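PDB 5UPR: triosephosphate isomerase from Toxoplasma gondii, which probably interconverts D-glyceraldehyde 3-phosphate and dihydroxyacetone phosphate in glycolysis and gluconeogenesis, working as a homodimer. Local coordinates for residues L142-E146 / S147-Q151; Q151-L154 / S155-E159. All coordinates share one frame; numbering follows the deposited sequence.

Contact 1 (L142-E146 / S147-Q151); sequences LEERE and SGQTQ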
loop_
_atom_site.group_PDB
_atom_site.type_symbol
_atom_site.label_atom_id
_atom_site.label_comp_id
_atom_site.label_asym_id
_atom_site.label_seq_id
_atom_site.Cartn_x
_atom_site.Cartn_y
_atom_site.Cartn_z
ATOM N N LEU A 142 11.000 -12.872 20.623
ATOM C CA LEU A 142 11.117 -13.366 21.999
ATOM C C LEU A 142 12.243 -14.408 22.091
ATOM O O LEU A 142 13.017 -14.382 23.036
ATOM C CB LEU A 142 9.808 -13.988 22.454
ATOM C CG LEU A 142 9.792 -14.597 23.860
ATOM C CD1 LEU A 142 9.984 -13.482 24.896
ATOM C CD2 LEU A 142 8.495 -15.404 24.006
ATOM N N GLU A 143 12.291 -15.327 21.149
ATOM C CA GLU A 143 13.338 -16.368 21.140
ATOM C C GLU A 143 14.726 -15.765 21.053
ATOM O O GLU A 143 15.641 -16.222 21.746
ATOM C CB GLU A 143 13.134 -17.359 19.992
ATOM C CG GLU A 143 14.085 -18.543 20.070
ATOM C CD GLU A 143 15.491 -18.344 19.439
ATOM O OE1 GLU A 143 16.414 -18.694 20.205
ATOM O OE2 GLU A 143 15.686 -17.875 18.260
ATOM N N GLU A 144 14.901 -14.778 20.175
ATOM C CA GLU A 144 16.191 -14.072 20.020
ATOM C C GLU A 144 16.585 -13.378 21.323
ATOM O O GLU A 144 17.733 -13.469 21.741
ATOM C CB GLU A 144 16.153 -13.080 18.849
ATOM C CG GLU A 144 16.182 -13.780 17.510
ATOM C CD GLU A 144 15.694 -12.951 16.357
ATOM O OE1 GLU A 144 15.186 -11.804 16.553
ATOM O OE2 GLU A 144 15.752 -13.393 15.203
ATOM N N ARG A 145 15.625 -12.749 21.979
ATOM C CA ARG A 145 15.888 -12.078 23.254
ATOM C C ARG A 145 16.363 -13.071 24.324
ATOM O O ARG A 145 17.401 -12.854 24.949
ATOM C CB ARG A 145 14.656 -11.302 23.735
ATOM C CG ARG A 145 14.790 -10.677 25.165
ATOM C CD ARG A 145 15.930 -9.691 25.401
ATOM N NE ARG A 145 15.709 -8.417 24.698
ATOM C CZ ARG A 145 16.463 -7.364 24.860
ATOM N NH1 ARG A 145 17.486 -7.362 25.679
ATOM N NH2 ARG A 145 16.186 -6.275 24.181
ATOM N N GLU A 146 15.616 -14.149 24.496
ATOM C CA GLU A 146 15.860 -15.134 25.565
ATOM C C GLU A 146 17.118 -15.963 25.321
ATOM O O GLU A 146 17.695 -16.462 26.253
ATOM C CB GLU A 146 14.647 -16.069 25.770
ATOM C CG GLU A 146 13.385 -15.354 26.251
ATOM C CD GLU A 146 12.147 -16.247 26.468
ATOM O OE1 GLU A 146 11.986 -17.320 25.823
ATOM O OE2 GLU A 146 11.283 -15.840 27.295
ATOM N N SER A 147 17.557 -16.100 24.077
ATOM C CA SER A 147 18.810 -16.777 23.781
ATOM C C SER A 147 20.048 -15.827 23.681
ATOM O O SER A 147 21.102 -16.233 23.256
ATOM C CB SER A 147 18.617 -17.611 22.519
ATOM O OG SER A 147 18.355 -16.751 21.437
ATOM N N GLY A 148 19.926 -14.594 24.158
ATOM C CA GLY A 148 21.015 -13.598 24.169
ATOM C C GLY A 148 21.452 -13.017 22.825
ATOM O O GLY A 148 22.557 -12.523 22.729
ATOM N N GLN A 149 20.593 -13.042 21.792
ATOM C CA GLN A 149 21.009 -12.611 20.437
ATOM C C GLN A 149 20.635 -11.161 20.027
ATOM O O GLN A 149 20.841 -10.754 18.869
ATOM C CB GLN A 149 20.429 -13.596 19.407
ATOM C CG GLN A 149 21.051 -14.971 19.447
ATOM C CD GLN A 149 20.388 -15.847 18.420
ATOM O OE1 GLN A 149 20.777 -15.822 17.268
ATOM N NE2 GLN A 149 19.277 -16.453 18.789
ATOM N N THR A 150 20.048 -10.394 20.945
ATOM C CA THR A 150 19.409 -9.084 20.559
ATOM C C THR A 150 20.430 -8.186 19.844
ATOM O O THR A 150 20.153 -7.675 18.761
ATOM C CB THR A 150 18.868 -8.354 21.777
ATOM O OG1 THR A 150 17.871 -9.165 22.410
ATOM C CG2 THR A 150 18.276 -7.023 21.400
ATOM N N GLN A 151 21.620 -8.019 20.410
ATOM C CA GLN A 151 22.592 -7.100 19.787
ATOM C C GLN A 151 23.027 -7.587 18.392
ATOM O O GLN A 151 23.145 -6.792 17.492
ATOM C CB GLN A 151 23.754 -6.889 20.736
ATOM C CG GLN A 151 24.650 -5.733 20.444
ATOM C CD GLN A 151 25.746 -6.216 19.543
ATOM O OE1 GLN A 151 26.009 -7.437 19.421
ATOM N NE2 GLN A 151 26.382 -5.284 18.877
HETATM O O HOH W 1 19.339 -10.667 23.941
#
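Ser-147 OG sits among three polar groups, two of them from Glu-143. It lies 2.8 Å from Glu-143 O and 3.0 Å from Glu-143 OE1, and because the hydroxyl has one proton, the geometry leaves open which of the two receives it. Gln-149 NE2 donates to the same Ser-147 OG at 2.8 Å, with the oxygen close to the amide plane and the N-H pointing almost straight at it (169°). Glu-143 reaches the hydroxyl because its chain bends at chi2 (-85°), which turns the carboxylate along the last turn of the helix toward Ser-147. Ser-147 N also bonds to Glu-143 O.

Arg-145 lies along another side of the turn. Thr-150 OG1 is over one face of its guanidinium, offset toward the rim and 3.2 Å from Arg-145 NE, but the angle rules out a hydrogen bond. NE is instead salt-bridged to Glu-140, and NH2 bonds to Tyr-178 and Thr-198. Water 1 donates to Arg-145 O and is 2.6 Å from Thr-150 OG1, linking the helix end to the next helix start.

The backbone completes the evidence: Gln-149 N bonds to Glu-144 O at 2.9 Å, and Gly-148 N to Arg-145 O at 3.2 Å. With Gly-148 at positive phi (70°) as C-prime residue, this is the Schellman motif closing helix 142-146.

Contact 2 (Q151-L154 / S155-E159); sequences QKVL and SEQLE
Leu-154 and Leu-158 form the tightly packed side of this helical stretch, one turn apart. Leu-158 N bonds to Leu-154 O, and Leu-158 CG rests 3.4 Å from that same Leu-154 O. The neighbouring Gln-157 lays its chain across Leu-154, with OE1 3.7 Å from Leu-154 CD2. That oxygen is buried yet satisfied, since Gly-139 N donates to it. Strand 133-138 covers this side through Ile-138, which touches Leu-154, Gln-157 and Leu-158. Tyr-178 and Ile-202 also pack on Leu-154, and Ile-176 and Trp-205 on Leu-158.

The other side is polar and carries ordered water. Lys-152 leaves the helix extended and turns only at chi4 (-37°), a bend that swings NZ round to Glu-156. NZ meets Glu-156 OE2 at 2.8 Å, nearly in line with its C-O bond, in a salt bridge between exposed side chains. Water 3 spans the pair, accepting from Lys-152 NZ and donating to Glu-156 OE2.

Between the two sides, Gln-151 O takes two bonds from one residue. Ser-155 N donates at 3.0 Å and Ser-155 OG at 2.7 Å, and they approach from opposite faces of the carbonyl plane. The serine torsion (chi1 -53°) sets OG beside its own backbone N and so directs the hydroxyl back to the preceding turn. Gln-151 NE2 and Ser-155 OG are not bonded directly; water 2 joins them, at 2.8 Å from each of NE2 and OG.

The chemistry implies an amphipathic helix: leucines and a satisfied amide face the barrel, while an i to i+4 ion pair, probably fully charged and partly screened by water, lies outside.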
loop_
_atom_site.group_PDB
_atom_site.type_symbol
_atom_site.label_atom_id
_atom_site.label_comp_id
_atom_site.label_asym_id
_atom_site.label_seq_id
_atom_site.Cartn_x
_atom_site.Cartn_y
_atom_site.Cartn_z
ATOM N N GLN A 151 21.620 -8.019 20.410
ATOM C CA GLN A 151 22.592 -7.100 19.787
ATOM C C GLN A 151 23.027 -7.587 18.392
ATOM O O GLN A 151 23.145 -6.792 17.492
ATOM C CB GLN A 151 23.754 -6.889 20.736
ATOM C CG GLN A 151 24.650 -5.733 20.444
ATOM C CD GLN A 151 25.746 -6.216 19.543
ATOM O OE1 GLN A 151 26.009 -7.437 19.421
ATOM N NE2 GLN A 151 26.382 -5.284 18.877
ATOM N N LYS A 152 23.236 -8.901 18.241
ATOM C CA LYS A 152 23.588 -9.482 16.947
ATOM C C LYS A 152 22.498 -9.238 15.912
ATOM O O LYS A 152 22.753 -8.803 14.810
ATOM C CB LYS A 152 23.856 -10.990 17.142
ATOM C CG LYS A 152 24.056 -11.831 15.893
ATOM C CD LYS A 152 23.915 -13.284 16.381
ATOM C CE LYS A 152 24.233 -14.390 15.437
ATOM N NZ LYS A 152 23.864 -14.256 13.972
ATOM N N VAL A 153 21.249 -9.492 16.306
ATOM C CA VAL A 153 20.083 -9.347 15.411
ATOM C C VAL A 153 19.892 -7.887 14.998
ATOM O O VAL A 153 19.712 -7.578 13.815
ATOM C CB VAL A 153 18.830 -9.975 16.068
ATOM C CG1 VAL A 153 17.550 -9.475 15.370
ATOM C CG2 VAL A 153 18.963 -11.488 15.987
ATOM N N LEU A 154 19.918 -6.975 15.954
ATOM C CA LEU A 154 19.685 -5.562 15.610
ATOM C C LEU A 154 20.830 -5.046 14.737
ATOM O O LEU A 154 20.560 -4.320 13.778
ATOM C CB LEU A 154 19.541 -4.707 16.889
ATOM C CG LEU A 154 18.374 -5.048 17.810
ATOM C CD1 LEU A 154 18.384 -4.150 19.043
ATOM C CD2 LEU A 154 17.047 -4.964 17.067
ATOM N N SER A 155 22.081 -5.486 15.004
ATOM C CA SER A 155 23.163 -5.147 14.124
ATOM C C SER A 155 22.939 -5.612 12.666
ATOM O O SER A 155 23.259 -4.870 11.757
ATOM C CB SER A 155 24.527 -5.711 14.587
ATOM O OG SER A 155 24.791 -5.347 15.924
ATOM N N GLU A 156 22.471 -6.839 12.485
ATOM C CA GLU A 156 22.202 -7.416 11.130
ATOM C C GLU A 156 21.115 -6.566 10.417
ATOM O O GLU A 156 21.249 -6.241 9.224
ATOM C CB GLU A 156 21.667 -8.860 11.220
ATOM C CG GLU A 156 22.610 -9.936 11.645
ATOM C CD GLU A 156 21.881 -11.305 11.904
ATOM O OE1 GLU A 156 20.622 -11.458 11.704
ATOM O OE2 GLU A 156 22.583 -12.281 12.376
ATOM N N GLN A 157 20.054 -6.201 11.141
ATOM C CA GLN A 157 19.004 -5.389 10.553
ATOM C C GLN A 157 19.485 -4.006 10.113
ATOM O O GLN A 157 19.196 -3.525 9.025
ATOM C CB GLN A 157 17.828 -5.235 11.544
ATOM C CG GLN A 157 17.064 -6.540 11.743
ATOM C CD GLN A 157 15.882 -6.362 12.639
ATOM O OE1 GLN A 157 15.936 -5.623 13.633
ATOM N NE2 GLN A 157 14.736 -6.961 12.271
ATOM N N LEU A 158 20.268 -3.374 10.972
ATOM C CA LEU A 158 20.827 -2.063 10.683
ATOM C C LEU A 158 21.940 -2.121 9.637
ATOM O O LEU A 158 22.015 -1.243 8.791
ATOM C CB LEU A 158 21.305 -1.450 11.971
ATOM C CG LEU A 158 20.256 -1.014 12.925
ATOM C CD1 LEU A 158 20.772 -0.796 14.344
ATOM C CD2 LEU A 158 19.656 0.279 12.414
ATOM N N GLU A 159 22.797 -3.138 9.693
ATOM C CA GLU A 159 23.897 -3.304 8.700
ATOM C C GLU A 159 23.329 -3.443 7.247
ATOM O O GLU A 159 23.914 -2.893 6.356
ATOM C CB GLU A 159 24.750 -4.495 9.073
ATOM C CG GLU A 159 25.783 -4.996 8.054
ATOM C CD GLU A 159 26.862 -3.992 7.758
ATOM O OE1 GLU A 159 27.011 -2.957 8.478
ATOM O OE2 GLU A 159 27.573 -4.216 6.748
HETATM O O HOH W 2 27.545 -5.878 16.400
HETATM O O HOH W 3 22.319 -14.878 12.008
#

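How the contacts relate
Contacts 1 and 2 are consecutive and share Gln-151, with centres about 12 Å apart: the first ends helix 142-146 and starts helix 150-164, which the second continues. They touch where Glu-144 OE1, which accepts a bond from Thr-141 N, packs 3.5 Å from Val-153 CG1. Tyr-178 and Thr-198 serve both, bonding Arg-145 and packing on Leu-154. Both lie in the beta-alpha-beta crossover between strands 133-138 and 174-178 of the TIM barrel. Contact 1 closely follows the C-terminal end of the former, with Leu-142 and Arg-145 touching Trp-182 in the loop after the latter, so it lies at the active-site end of the barrel in this family; contact 2 runs along the outer helix away from it.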